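Local coordinates for 3-Hydroxyacyl-CoA dehydrogenase (Ralstonia eutropha H16, PDB 4PZE), which catalyses the NAD-dependent oxidation of (3S)-3-hydroxyacyl-CoA to 3-oxoacyl-CoA, and the reverse reduction, at residues A90-D95 with T118-I123. Numbering follows the deposited sequence.
Sequences ATENYD and TSSISI. With CAA (acetoacetyl-coenzyme A), chain J.
Thr118 OG1 is the polar hub: it donates to Glu92 OE1 at 2.9 Å and accepts hydrogen bonds from two backbone N-H groups of its own loop. The two loops follow neighbouring parallel strands, 85-88 and 113-117, of the Rossmann-type NAD-binding domain. On the accepting side, the N-H of Ser120 closes an ST turn and that of Ile121 completes an ST motif, the latter bond being nearly straight (Ile121 N to Thr118 OG1, 2.8 Å, 166°). With OG1 anti to the backbone N (chi1 178°), the hydroxyl faces these amides and the carboxylate together. Glu92 reaches it with a chain bent at chi2 (-73°), crossing the Thr118 side chain at about a right angle. Its OE1 offers the syn lone pair. Glu92 OE2 accepts from Ser119 OG (3.2 Å), met nearly along its C-O axis, and takes a weaker, bent bond from Ser119 N, so each oxygen has a partner, which should limit rotation of the carboxylate. Lys97, a predicted NAD+ contact, makes a long, weak ion pair with Glu92 OE1.

Glu92 is a residue seen to bind NAD+, while Ser119 is predicted to bind both NAD+ and CoA. Ser119 OG is 3.6 Å from C4 of acetoacetyl-CoA, and its side chain touches His140, predicted to be important for catalysis; the pairing is consistent with a link between the cofactor and substrate sites. Farther along, Ile121 brings CD1 to 3.5 Å from the backbone O of Glu92. Ile121 CG2 meets the edge of the Tyr94 ring, in its plane, 3.9 Å from Tyr94 CD1.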
ATOM      1  N   ALA A  90     -28.075  -3.251  -5.364  1.00 66.92           N
ATOM      2  CA  ALA A  90     -28.940  -3.499  -4.228  1.00 61.19           C
ATOM      3  C   ALA A  90     -28.333  -4.423  -3.186  1.00 59.94           C
ATOM      4  O   ALA A  90     -28.632  -4.271  -2.021  1.00 65.15           O
ATOM      5  CB  ALA A  90     -30.253  -4.082  -4.714  1.00 60.82           C
ATOM      6  N   THR A  91     -27.497  -5.379  -3.577  1.00 66.17           N
ATOM      7  CA  THR A  91     -27.206  -6.507  -2.682  1.00 71.77           C
ATOM      8  C   THR A  91     -25.958  -7.343  -3.015  1.00 71.91           C
ATOM      9  O   THR A  91     -25.692  -7.650  -4.180  1.00 75.52           O
ATOM     10  CB  THR A  91     -28.428  -7.462  -2.650  1.00 72.74           C
ATOM     11  OG1 THR A  91     -28.254  -8.462  -1.641  1.00 66.26           O
ATOM     12  CG2 THR A  91     -28.622  -8.151  -4.013  1.00 78.53           C
ATOM     13  N   GLU A  92     -25.227  -7.735  -1.969  1.00 71.28           N
ATOM     14  CA  GLU A  92     -24.158  -8.748  -2.059  1.00 72.47           C
ATOM     15  C   GLU A  92     -24.656 -10.151  -1.667  1.00 75.89           C
ATOM     16  O   GLU A  92     -23.889 -11.117  -1.628  1.00 76.66           O
ATOM     17  CB  GLU A  92     -22.981  -8.346  -1.178  1.00 71.18           C
ATOM     18  CG  GLU A  92     -22.329  -7.034  -1.599  1.00 74.62           C
ATOM     19  CD  GLU A  92     -21.501  -7.151  -2.875  1.00 73.18           C
ATOM     20  OE1 GLU A  92     -21.885  -7.873  -3.821  1.00 56.55           O
ATOM     21  OE2 GLU A  92     -20.452  -6.494  -2.928  1.00 79.06           O
ATOM     22  N   ASN A  93     -25.952 -10.269  -1.393  1.00 74.93           N
ATOM     23  CA  ASN A  93     -26.554 -11.573  -1.204  1.00 72.86           C
ATOM     24  C   ASN A  93     -26.720 -12.271  -2.553  1.00 71.25           C
ATOM     25  O   ASN A  93     -27.464 -11.769  -3.415  1.00 67.53           O
ATOM     26  CB  ASN A  93     -27.917 -11.453  -0.521  1.00 68.45           C
ATOM     27  CG  ASN A  93     -28.532 -12.796  -0.276  1.00 64.48           C
ATOM     28  OD1 ASN A  93     -29.277 -13.312  -1.112  1.00 68.95           O
ATOM     29  ND2 ASN A  93     -28.148 -13.417   0.822  1.00 65.39           N
ATOM     30  N   TYR A  94     -26.060 -13.422  -2.725  1.00 66.45           N
ATOM     31  CA  TYR A  94     -26.094 -14.102  -4.009  1.00 60.99           C
ATOM     32  C   TYR A  94     -27.517 -14.447  -4.463  1.00 63.58           C
ATOM     33  O   TYR A  94     -27.904 -14.099  -5.577  1.00 64.10           O
ATOM     34  CB  TYR A  94     -25.203 -15.348  -4.024  1.00 62.27           C
ATOM     35  CG  TYR A  94     -25.147 -15.995  -5.400  1.00 64.88           C
ATOM     36  CD1 TYR A  94     -24.332 -15.487  -6.405  1.00 65.59           C
ATOM     37  CD2 TYR A  94     -25.962 -17.077  -5.708  1.00 65.33           C
ATOM     38  CE1 TYR A  94     -24.315 -16.062  -7.672  1.00 69.90           C
ATOM     39  CE2 TYR A  94     -25.957 -17.655  -6.959  1.00 68.54           C
ATOM     40  CZ  TYR A  94     -25.128 -17.156  -7.941  1.00 72.85           C
ATOM     41  OH  TYR A  94     -25.153 -17.762  -9.186  1.00 73.75           O
ATOM     42  N   ASP A  95     -28.318 -15.106  -3.632  1.00 67.07           N
ATOM     43  CA  ASP A  95     -29.609 -15.602  -4.143  1.00 65.64           C
ATOM     44  C   ASP A  95     -30.602 -14.492  -4.435  1.00 63.70           C
ATOM     45  O   ASP A  95     -31.389 -14.601  -5.363  1.00 59.02           O
ATOM     46  CB  ASP A  95     -30.209 -16.658  -3.224  1.00 68.46           C
ATOM     47  CG  ASP A  95     -29.437 -17.977  -3.273  1.00 73.31           C
ATOM     48  OD1 ASP A  95     -29.115 -18.447  -4.387  1.00 74.40           O
ATOM     49  OD2 ASP A  95     -29.137 -18.542  -2.202  1.00 75.91           O
ATOM     50  N   THR A 118     -20.496  -4.898  -7.180  1.00 57.69           N
ATOM     51  CA  THR A 118     -20.084  -5.994  -6.289  1.00 58.17           C
ATOM     52  C   THR A 118     -18.737  -5.528  -5.787  1.00 57.18           C
ATOM     53  O   THR A 118     -18.256  -4.494  -6.210  1.00 57.14           O
ATOM     54  CB  THR A 118     -20.399  -7.408  -6.848  1.00 61.12           C
ATOM     55  OG1 THR A 118     -19.915  -8.422  -5.932  1.00 61.37           O
ATOM     56  CG2 THR A 118     -19.772  -7.616  -8.262  1.00 55.18           C
ATOM     57  N   SER A 119     -18.123  -6.329  -4.925  1.00 62.77           N
ATOM     58  CA  SER A 119     -16.699  -6.512  -4.629  1.00 65.37           C
ATOM     59  C   SER A 119     -16.263  -7.980  -4.594  1.00 67.07           C
ATOM     60  O   SER A 119     -15.070  -8.268  -4.753  1.00 72.35           O
ATOM     61  CB  SER A 119     -16.357  -5.838  -3.309  1.00 63.75           C
ATOM     62  OG  SER A 119     -17.506  -5.239  -2.747  1.00 63.30           O
ATOM     63  N   SER A 120     -17.221  -8.894  -4.442  1.00 66.47           N
ATOM     64  CA  SER A 120     -16.924 -10.318  -4.207  1.00 74.74           C
ATOM     65  C   SER A 120     -17.620 -11.348  -5.128  1.00 73.21           C
ATOM     66  O   SER A 120     -17.148 -12.483  -5.242  1.00 73.93           O
ATOM     67  CB  SER A 120     -17.243 -10.665  -2.740  1.00 77.50           C
ATOM     68  OG  SER A 120     -18.542 -10.202  -2.363  1.00 85.26           O
ATOM     69  N   ILE A 121     -18.721 -10.978  -5.778  1.00 72.15           N
ATOM     70  CA  ILE A 121     -19.515 -11.972  -6.509  1.00 73.57           C
ATOM     71  C   ILE A 121     -18.928 -12.244  -7.905  1.00 66.80           C
ATOM     72  O   ILE A 121     -18.606 -11.314  -8.643  1.00 64.11           O
ATOM     73  CB  ILE A 121     -21.000 -11.546  -6.653  1.00 77.51           C
ATOM     74  CG1 ILE A 121     -21.620 -11.159  -5.297  1.00 77.85           C
ATOM     75  CG2 ILE A 121     -21.811 -12.662  -7.324  1.00 78.23           C
ATOM     76  CD1 ILE A 121     -22.100 -12.320  -4.437  1.00 75.84           C
ATOM     77  N   SER A 122     -18.803 -13.518  -8.261  1.00 63.24           N
ATOM     78  CA  SER A 122     -18.387 -13.909  -9.620  1.00 63.88           C
ATOM     79  C   SER A 122     -19.303 -13.361 -10.723  1.00 62.43           C
ATOM     80  O   SER A 122     -20.489 -13.712 -10.812  1.00 61.27           O
ATOM     81  CB  SER A 122     -18.336 -15.432  -9.759  1.00 60.23           C
ATOM     82  OG  SER A 122     -17.985 -15.785 -11.083  1.00 61.34           O
ATOM     83  N   ILE A 123     -18.732 -12.518 -11.573  1.00 57.35           N
ATOM     84  CA  ILE A 123     -19.475 -11.895 -12.670  1.00 51.62           C
ATOM     85  C   ILE A 123     -19.907 -12.925 -13.709  1.00 54.86           C
ATOM     86  O   ILE A 123     -20.978 -12.790 -14.292  1.00 58.63           O
ATOM     87  CB  ILE A 123     -18.631 -10.791 -13.341  1.00 48.63           C
ATOM     88  CG1 ILE A 123     -18.218  -9.712 -12.302  1.00 51.81           C
ATOM     89  CG2 ILE A 123     -19.339 -10.213 -14.560  1.00 43.14           C
ATOM     90  CD1 ILE A 123     -19.348  -9.053 -11.540  1.00 51.25           C
TER
HETATM   91  N1A CAA J 301     -13.711  14.543  10.745  1.00150.32           N
HETATM   92  C2A CAA J 301     -12.669  14.636   9.891  1.00155.34           C
HETATM   93  N3A CAA J 301     -12.816  14.568   8.547  1.00167.89           N
HETATM   94  C4A CAA J 301     -14.033  14.401   7.940  1.00172.98           C
HETATM   95  C5A CAA J 301     -15.214  14.293   8.826  1.00165.76           C
HETATM   96  C6A CAA J 301     -14.982  14.375  10.301  1.00153.13           C
HETATM   97  N6A CAA J 301     -16.007  14.286  11.184  1.00140.58           N
HETATM   98  N7A CAA J 301     -16.277  14.137   8.009  1.00165.10           N
HETATM   99  C8A CAA J 301     -15.835  14.139   6.722  1.00164.05           C
HETATM  100  N9A CAA J 301     -14.493  14.284   6.667  1.00171.23           N
HETATM  101  C1B CAA J 301     -13.730  14.346   5.370  1.00171.00           C
HETATM  102  C2B CAA J 301     -12.323  14.890   5.542  1.00170.73           C
HETATM  103  O2B CAA J 301     -12.369  16.300   5.798  1.00164.07           O
HETATM  104  C3B CAA J 301     -11.623  14.483   4.251  1.00173.39           C
HETATM  105  O3B CAA J 301     -11.532  15.557   3.295  1.00172.52           O
HETATM  106  P3B CAA J 301     -10.366  16.695   3.272  1.00157.02           P
HETATM  107  O7A CAA J 301     -10.966  17.831   4.074  1.00149.47           O
HETATM  108  O8A CAA J 301     -10.179  17.029   1.810  1.00150.65           O
HETATM  109  O9A CAA J 301      -9.137  16.059   3.886  1.00142.02           O
HETATM  110  C4B CAA J 301     -12.451  13.300   3.719  1.00166.62           C
HETATM  111  O4B CAA J 301     -13.524  13.111   4.659  1.00166.62           O
HETATM  112  C5B CAA J 301     -11.659  11.998   3.553  1.00168.58           C
HETATM  113  O5B CAA J 301     -10.418  12.205   2.864  1.00179.16           O
HETATM  114  P1A CAA J 301      -8.990  12.001   3.607  1.00201.34           P
HETATM  115  O1A CAA J 301      -8.721  13.207   4.473  1.00197.70           O
HETATM  116  O2A CAA J 301      -9.003  10.649   4.283  1.00197.30           O
HETATM  117  O3A CAA J 301      -7.885  12.070   2.417  1.00218.67           O
HETATM  118  P2A CAA J 301      -6.695  11.006   2.109  1.00230.72           P
HETATM  119  O4A CAA J 301      -5.520  11.724   1.471  1.00205.67           O
HETATM  120  O5A CAA J 301      -6.452  10.119   3.310  1.00223.94           O
HETATM  121  O6A CAA J 301      -7.425  10.153   0.952  1.00234.41           O
HETATM  122  CBP CAA J 301      -8.393   7.909   0.934  1.00217.58           C
HETATM  123  CCP CAA J 301      -7.160   8.777   0.683  1.00228.05           C
HETATM  124  CDP CAA J 301      -9.557   8.447   0.110  1.00216.65           C
HETATM  125  CEP CAA J 301      -8.769   8.012   2.408  1.00217.90           C
HETATM  126  CAP CAA J 301      -8.126   6.455   0.471  1.00198.35           C
HETATM  127  OAP CAA J 301      -6.742   6.231   0.162  1.00196.41           O
HETATM  128  C9P CAA J 301      -8.516   5.418   1.492  1.00175.77           C
HETATM  129  O9P CAA J 301      -7.791   5.219   2.455  1.00160.25           O
HETATM  130  N8P CAA J 301      -9.653   4.750   1.273  1.00164.33           N
HETATM  131  C7P CAA J 301     -10.125   3.698   2.161  1.00147.46           C
HETATM  132  C6P CAA J 301     -10.769   2.523   1.421  1.00134.88           C
HETATM  133  C5P CAA J 301      -9.810   1.791   0.487  1.00122.18           C
HETATM  134  O5P CAA J 301      -8.667   2.188   0.306  1.00120.23           O
HETATM  135  N4P CAA J 301     -10.224   0.689  -0.138  1.00113.45           N
HETATM  136  C3P CAA J 301     -11.522   0.077   0.047  1.00115.95           C
HETATM  137  C2P CAA J 301     -12.124  -0.434  -1.264  1.00122.42           C
HETATM  138  S1P CAA J 301     -12.203  -2.197  -1.384  1.00128.73           S
HETATM  139  C1  CAA J 301     -13.042  -2.702  -0.015  1.00118.48           C
HETATM  140  O1  CAA J 301     -13.358  -1.924   0.857  1.00133.09           O
HETATM  141  C2  CAA J 301     -13.449  -4.135   0.211  1.00108.01           C
HETATM  142  C3  CAA J 301     -14.941  -4.337   0.049  1.00104.83           C
HETATM  143  O3  CAA J 301     -15.350  -5.481   0.165  1.00 97.30           O
HETATM  144  C4  CAA J 301     -15.884  -3.195  -0.256  1.00104.39           C